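Local atomic coordinates of VP35 (Myotis lucifugus, PDB entry 6DKU), a protein that probably acts as an interferon antagonist, being a bat-genome homolog of filoviral VP35, seen here as its interferon inhibitory domain. Residues E29-V37 with T108-I116. The protein carries 1 engineered substitution. Sequence-based numbering, arbitrary orientation.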
ATOM      1  N   GLU A  29       0.708   2.615   5.011  1.00 42.09           N
ATOM      2  CA  GLU A  29       1.199   1.322   4.566  1.00 38.83           C
ATOM      3  C   GLU A  29       0.777   1.019   3.138  1.00 45.09           C
ATOM      4  O   GLU A  29       1.539   0.395   2.399  1.00 57.03           O
ATOM      5  CB  GLU A  29       0.717   0.216   5.503  1.00 36.38           C
ATOM      6  CG  GLU A  29       0.763   0.582   6.969  1.00 47.81           C
ATOM      7  CD  GLU A  29       2.169   0.609   7.535  1.00 50.76           C
ATOM      8  OE1 GLU A  29       3.134   0.410   6.759  1.00 54.29           O
ATOM      9  OE2 GLU A  29       2.307   0.827   8.762  1.00 56.59           O
ATOM     10  N   LEU A  30      -0.419   1.438   2.726  1.00 43.33           N
ATOM     11  CA  LEU A  30      -0.824   1.202   1.344  1.00 52.00           C
ATOM     12  C   LEU A  30       0.046   1.997   0.383  1.00 50.61           C
ATOM     13  O   LEU A  30       0.434   1.493  -0.679  1.00 57.99           O
ATOM     14  CB  LEU A  30      -2.297   1.554   1.151  1.00 49.87           C
ATOM     15  CG  LEU A  30      -2.858   1.288  -0.247  1.00 43.22           C
ATOM     16  CD1 LEU A  30      -2.487  -0.105  -0.742  1.00 39.78           C
ATOM     17  CD2 LEU A  30      -4.362   1.460  -0.247  1.00 37.37           C
ATOM     18  N   VAL A  31       0.360   3.244   0.738  1.00 48.97           N
ATOM     19  CA  VAL A  31       1.305   4.029  -0.053  1.00 50.94           C
ATOM     20  C   VAL A  31       2.630   3.286  -0.171  1.00 55.50           C
ATOM     21  O   VAL A  31       3.175   3.106  -1.270  1.00 63.60           O
ATOM     22  CB  VAL A  31       1.493   5.422   0.575  1.00 42.86           C
ATOM     23  CG1 VAL A  31       2.619   6.172  -0.108  1.00 39.81           C
ATOM     24  CG2 VAL A  31       0.192   6.210   0.522  1.00 45.01           C
ATOM     25  N   SER A  32       3.145   2.815   0.967  1.00 49.97           N
ATOM     26  CA  SER A  32       4.411   2.090   0.979  1.00 46.00           C
ATOM     27  C   SER A  32       4.340   0.809   0.147  1.00 57.11           C
ATOM     28  O   SER A  32       5.317   0.434  -0.510  1.00 54.25           O
ATOM     29  CB  SER A  32       4.804   1.777   2.425  1.00 46.50           C
ATOM     30  OG  SER A  32       6.126   1.272   2.495  1.00 64.98           O
ATOM     31  N   ALA A  33       3.194   0.123   0.164  1.00 41.65           N
ATOM     32  CA  ALA A  33       3.050  -1.112  -0.601  1.00 47.53           C
ATOM     33  C   ALA A  33       3.047  -0.825  -2.091  1.00 61.03           C
ATOM     34  O   ALA A  33       3.722  -1.515  -2.868  1.00 61.31           O
ATOM     35  CB  ALA A  33       1.766  -1.836  -0.194  1.00 40.19           C
ATOM     36  N   ILE A  34       2.295   0.201  -2.499  1.00 65.29           N
ATOM     37  CA  ILE A  34       2.297   0.637  -3.890  1.00 56.69           C
ATOM     38  C   ILE A  34       3.717   0.937  -4.346  1.00 53.72           C
ATOM     39  O   ILE A  34       4.134   0.520  -5.434  1.00 52.93           O
ATOM     40  CB  ILE A  34       1.369   1.854  -4.064  1.00 49.57           C
ATOM     41  CG1 ILE A  34      -0.084   1.453  -3.803  1.00 46.65           C
ATOM     42  CG2 ILE A  34       1.497   2.432  -5.462  1.00 44.96           C
ATOM     43  CD1 ILE A  34      -1.053   2.604  -3.886  1.00 52.03           C
ATOM     44  N   ALA A  35       4.493   1.643  -3.516  1.00 50.06           N
ATOM     45  CA  ALA A  35       5.867   1.952  -3.905  1.00 46.08           C
ATOM     46  C   ALA A  35       6.716   0.692  -3.985  1.00 54.62           C
ATOM     47  O   ALA A  35       7.517   0.537  -4.912  1.00 65.62           O
ATOM     48  CB  ALA A  35       6.489   2.946  -2.932  1.00 46.17           C
ATOM     49  N   MET A  36       6.557  -0.215  -3.021  1.00 57.32           N
ATOM     50  CA  MET A  36       7.370  -1.425  -2.995  1.00 62.19           C
ATOM     51  C   MET A  36       7.104  -2.299  -4.212  1.00 67.68           C
ATOM     52  O   MET A  36       8.018  -2.961  -4.722  1.00 59.97           O
ATOM     53  CB  MET A  36       7.090  -2.225  -1.721  1.00 64.14           C
ATOM     54  CG  MET A  36       7.693  -1.666  -0.448  1.00 66.42           C
ATOM     55  SD  MET A  36       6.836  -2.321   0.998  1.00 75.40           S
ATOM     56  CE  MET A  36       7.253  -4.056   0.915  1.00 79.76           C
ATOM     57  N   VAL A  37       5.854  -2.322  -4.689  1.00 67.77           N
ATOM     58  CA  VAL A  37       5.438  -3.333  -5.664  1.00 62.87           C
ATOM     59  C   VAL A  37       5.656  -2.887  -7.113  1.00 56.14           C
ATOM     60  O   VAL A  37       5.579  -3.722  -8.032  1.00 57.83           O
ATOM     61  CB  VAL A  37       3.965  -3.708  -5.398  1.00 50.29           C
ATOM     62  CG1 VAL A  37       3.022  -2.734  -6.086  1.00 52.23           C
ATOM     63  CG2 VAL A  37       3.689  -5.160  -5.763  1.00 66.29           C
ATOM     64  N   THR A 108      -4.370 -10.024  -3.845  1.00 77.06           N
ATOM     65  CA  THR A 108      -4.180  -8.878  -4.720  1.00 65.99           C
ATOM     66  C   THR A 108      -4.353  -7.554  -3.984  1.00 66.69           C
ATOM     67  O   THR A 108      -5.107  -7.449  -3.012  1.00 81.57           O
ATOM     68  CB  THR A 108      -5.153  -8.958  -5.903  1.00 68.36           C
ATOM     69  OG1 THR A 108      -5.202  -7.700  -6.578  1.00 83.93           O
ATOM     70  CG2 THR A 108      -6.553  -9.376  -5.456  1.00 58.72           C
ATOM     71  N   LEU A 109      -3.633  -6.532  -4.460  1.00 59.77           N
ATOM     72  CA  LEU A 109      -3.864  -5.183  -3.953  1.00 53.13           C
ATOM     73  C   LEU A 109      -5.281  -4.726  -4.271  1.00 59.95           C
ATOM     74  O   LEU A 109      -5.927  -4.059  -3.454  1.00 70.05           O
ATOM     75  CB  LEU A 109      -2.849  -4.201  -4.545  1.00 50.20           C
ATOM     76  CG  LEU A 109      -1.423  -4.171  -4.002  1.00 52.12           C
ATOM     77  CD1 LEU A 109      -0.701  -2.938  -4.510  1.00 46.29           C
ATOM     78  CD2 LEU A 109      -1.406  -4.212  -2.486  1.00 48.14           C
ATOM     79  N   GLY A 110      -5.780  -5.081  -5.460  1.00 68.55           N
ATOM     80  CA  GLY A 110      -7.128  -4.699  -5.844  1.00 68.06           C
ATOM     81  C   GLY A 110      -8.189  -5.205  -4.888  1.00 71.41           C
ATOM     82  O   GLY A 110      -9.178  -4.513  -4.626  1.00 75.74           O
ATOM     83  N   ARG A 111      -8.001  -6.405  -4.341  1.00 57.47           N
ATOM     84  CA  ARG A 111      -8.943  -6.922  -3.359  1.00 64.70           C
ATOM     85  C   ARG A 111      -8.710  -6.354  -1.956  1.00 63.75           C
ATOM     86  O   ARG A 111      -9.264  -6.884  -0.984  1.00 61.69           O
ATOM     87  CB  ARG A 111      -8.895  -8.455  -3.336  1.00 84.97           C
ATOM     88  CG  ARG A 111     -10.270  -9.123  -3.143  1.00108.45           C
ATOM     89  CD  ARG A 111     -10.203 -10.333  -2.209  1.00111.13           C
ATOM     90  NE  ARG A 111      -9.005 -11.133  -2.449  1.00117.87           N
ATOM     91  CZ  ARG A 111      -8.578 -12.106  -1.649  1.00116.81           C
ATOM     92  NH1 ARG A 111      -9.248 -12.404  -0.543  1.00113.30           N
ATOM     93  NH2 ARG A 111      -7.472 -12.773  -1.952  1.00120.45           N
ATOM     94  N   GLY A 112      -7.898  -5.301  -1.829  1.00 49.47           N
ATOM     95  CA  GLY A 112      -7.771  -4.558  -0.595  1.00 40.03           C
ATOM     96  C   GLY A 112      -6.613  -4.950   0.301  1.00 54.18           C
ATOM     97  O   GLY A 112      -6.388  -4.267   1.309  1.00 53.37           O
ATOM     98  N   TRP A 113      -5.884  -6.024  -0.015  1.00 49.09           N
ATOM     99  CA  TRP A 113      -4.730  -6.381   0.801  1.00 52.19           C
ATOM    100  C   TRP A 113      -3.704  -5.258   0.774  1.00 53.30           C
ATOM    101  O   TRP A 113      -3.599  -4.506  -0.197  1.00 58.63           O
ATOM    102  CB  TRP A 113      -4.086  -7.680   0.309  1.00 62.65           C
ATOM    103  CG  TRP A 113      -4.968  -8.882   0.450  1.00 63.66           C
ATOM    104  CD1 TRP A 113      -5.658  -9.503  -0.545  1.00 58.38           C
ATOM    105  CD2 TRP A 113      -5.261  -9.604   1.654  1.00 57.39           C
ATOM    106  NE1 TRP A 113      -6.360 -10.560  -0.041  1.00 61.22           N
ATOM    107  CE2 TRP A 113      -6.136 -10.646   1.308  1.00 58.96           C
ATOM    108  CE3 TRP A 113      -4.881  -9.460   2.989  1.00 63.48           C
ATOM    109  CZ2 TRP A 113      -6.633 -11.549   2.246  1.00 54.55           C
ATOM    110  CZ3 TRP A 113      -5.373 -10.353   3.918  1.00 69.82           C
ATOM    111  CH2 TRP A 113      -6.240 -11.388   3.540  1.00 63.06           C
ATOM    112  N   VAL A 114      -2.949  -5.136   1.864  1.00 53.64           N
ATOM    113  CA  VAL A 114      -1.874  -4.153   1.944  1.00 41.73           C
ATOM    114  C   VAL A 114      -0.571  -4.877   2.249  1.00 48.49           C
ATOM    115  O   VAL A 114       0.395  -4.799   1.480  1.00 47.92           O
ATOM    116  CB  VAL A 114      -2.168  -3.075   3.000  1.00 55.76           C
ATOM    117  CG1 VAL A 114      -1.057  -2.029   3.003  1.00 43.95           C
ATOM    118  CG2 VAL A 114      -3.529  -2.430   2.744  1.00 54.51           C
ATOM    119  N   TYR A 115      -0.528  -5.590   3.365  1.00 45.50           N
ATOM    120  CA  TYR A 115       0.664  -6.330   3.741  1.00 48.15           C
ATOM    121  C   TYR A 115       0.311  -7.775   4.034  1.00 55.63           C
ATOM    122  O   TYR A 115      -0.718  -8.068   4.655  1.00 53.03           O
ATOM    123  CB  TYR A 115       1.343  -5.738   4.979  1.00 50.59           C
ATOM    124  CG  TYR A 115       2.134  -4.479   4.746  1.00 62.83           C
ATOM    125  CD1 TYR A 115       2.611  -4.146   3.483  1.00 66.00           C
ATOM    126  CD2 TYR A 115       2.408  -3.618   5.802  1.00 62.65           C
ATOM    127  CE1 TYR A 115       3.330  -2.984   3.279  1.00 56.01           C
ATOM    128  CE2 TYR A 115       3.121  -2.460   5.609  1.00 63.76           C
ATOM    129  CZ  TYR A 115       3.581  -2.147   4.348  1.00 62.16           C
ATOM    130  OH  TYR A 115       4.297  -0.989   4.166  1.00 71.93           O
ATOM    131  N   ILE A 116       1.180  -8.665   3.594  1.00 52.93           N
ATOM    132  CA  ILE A 116       1.244 -10.024   4.104  1.00 54.31           C
ATOM    133  C   ILE A 116       2.427 -10.053   5.066  1.00 57.51           C
ATOM    134  O   ILE A 116       3.587 -10.037   4.636  1.00 60.79           O
ATOM    135  CB  ILE A 116       1.406 -11.049   2.979  1.00 46.24           C
ATOM    136  CG1 ILE A 116       0.268 -10.924   1.970  1.00 54.67           C
ATOM    137  CG2 ILE A 116       1.417 -12.445   3.550  1.00 61.90           C
ATOM    138  CD1 ILE A 116      -1.085 -10.628   2.577  1.00 62.45           C
TER
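Tyr-115 reaches from strand 113-119 across helix 26-37, its ring lying beside the helix and its hydroxyl ending between Glu-29 and Ser-32. The phenol suits this place because an apolar ring can run past the helix side chains while its hydroxyl meets polar groups. Tyr-115 OH donates to Glu-29 OE1 over 3.2 Å, approaching the anti side of the carboxylate and 15° out of its plane. Carboxylate and ring are turned 62° apart. The bend at chi2 of Glu-29 brings the acid to the ring's edge, near CE2. Its other oxygen, OE2, is held by Arg-24 in a salt bridge and by Tyr-95. From the next turn Ser-32 OG gives Tyr-115 OH a weak hydrogen bond of 3.4 Å.

Packing is tightest around Val-114. Anti to the backbone N (chi1 -177°), Val-114 CG1 lies against the helix backbone, 3.5 Å from Leu-30 N, and also over one face of the Tyr-115 ring, offset toward the rim. Small Ala-33 lets the strand come close, its CB 3.7 Å from Val-114 O. A classic beta bulge sets Val-114 and Tyr-115 together opposite Leu-126 of the neighbouring strand, and both meet the helix. Further along, Leu-109, leading the type I turn to Gly-112, sends CD1 to Val-37 CG1 at 4.0 Å and more distantly to Ile-34.

The solvent side is looser: exposed Met-36, whose unbranched thioether suits a surface position, sets SD obliquely beside the Tyr-115 ring, 4.2 Å from CE1, a Met-aromatic contact.

The contact thus joins the helical part of the interferon inhibitory domain to its sheet through apolar packing and one buried acid. Shared among Arg-24 and two tyrosine hydroxyls, Glu-29 probably remains ionised and helps to position the phenol hydroxyl.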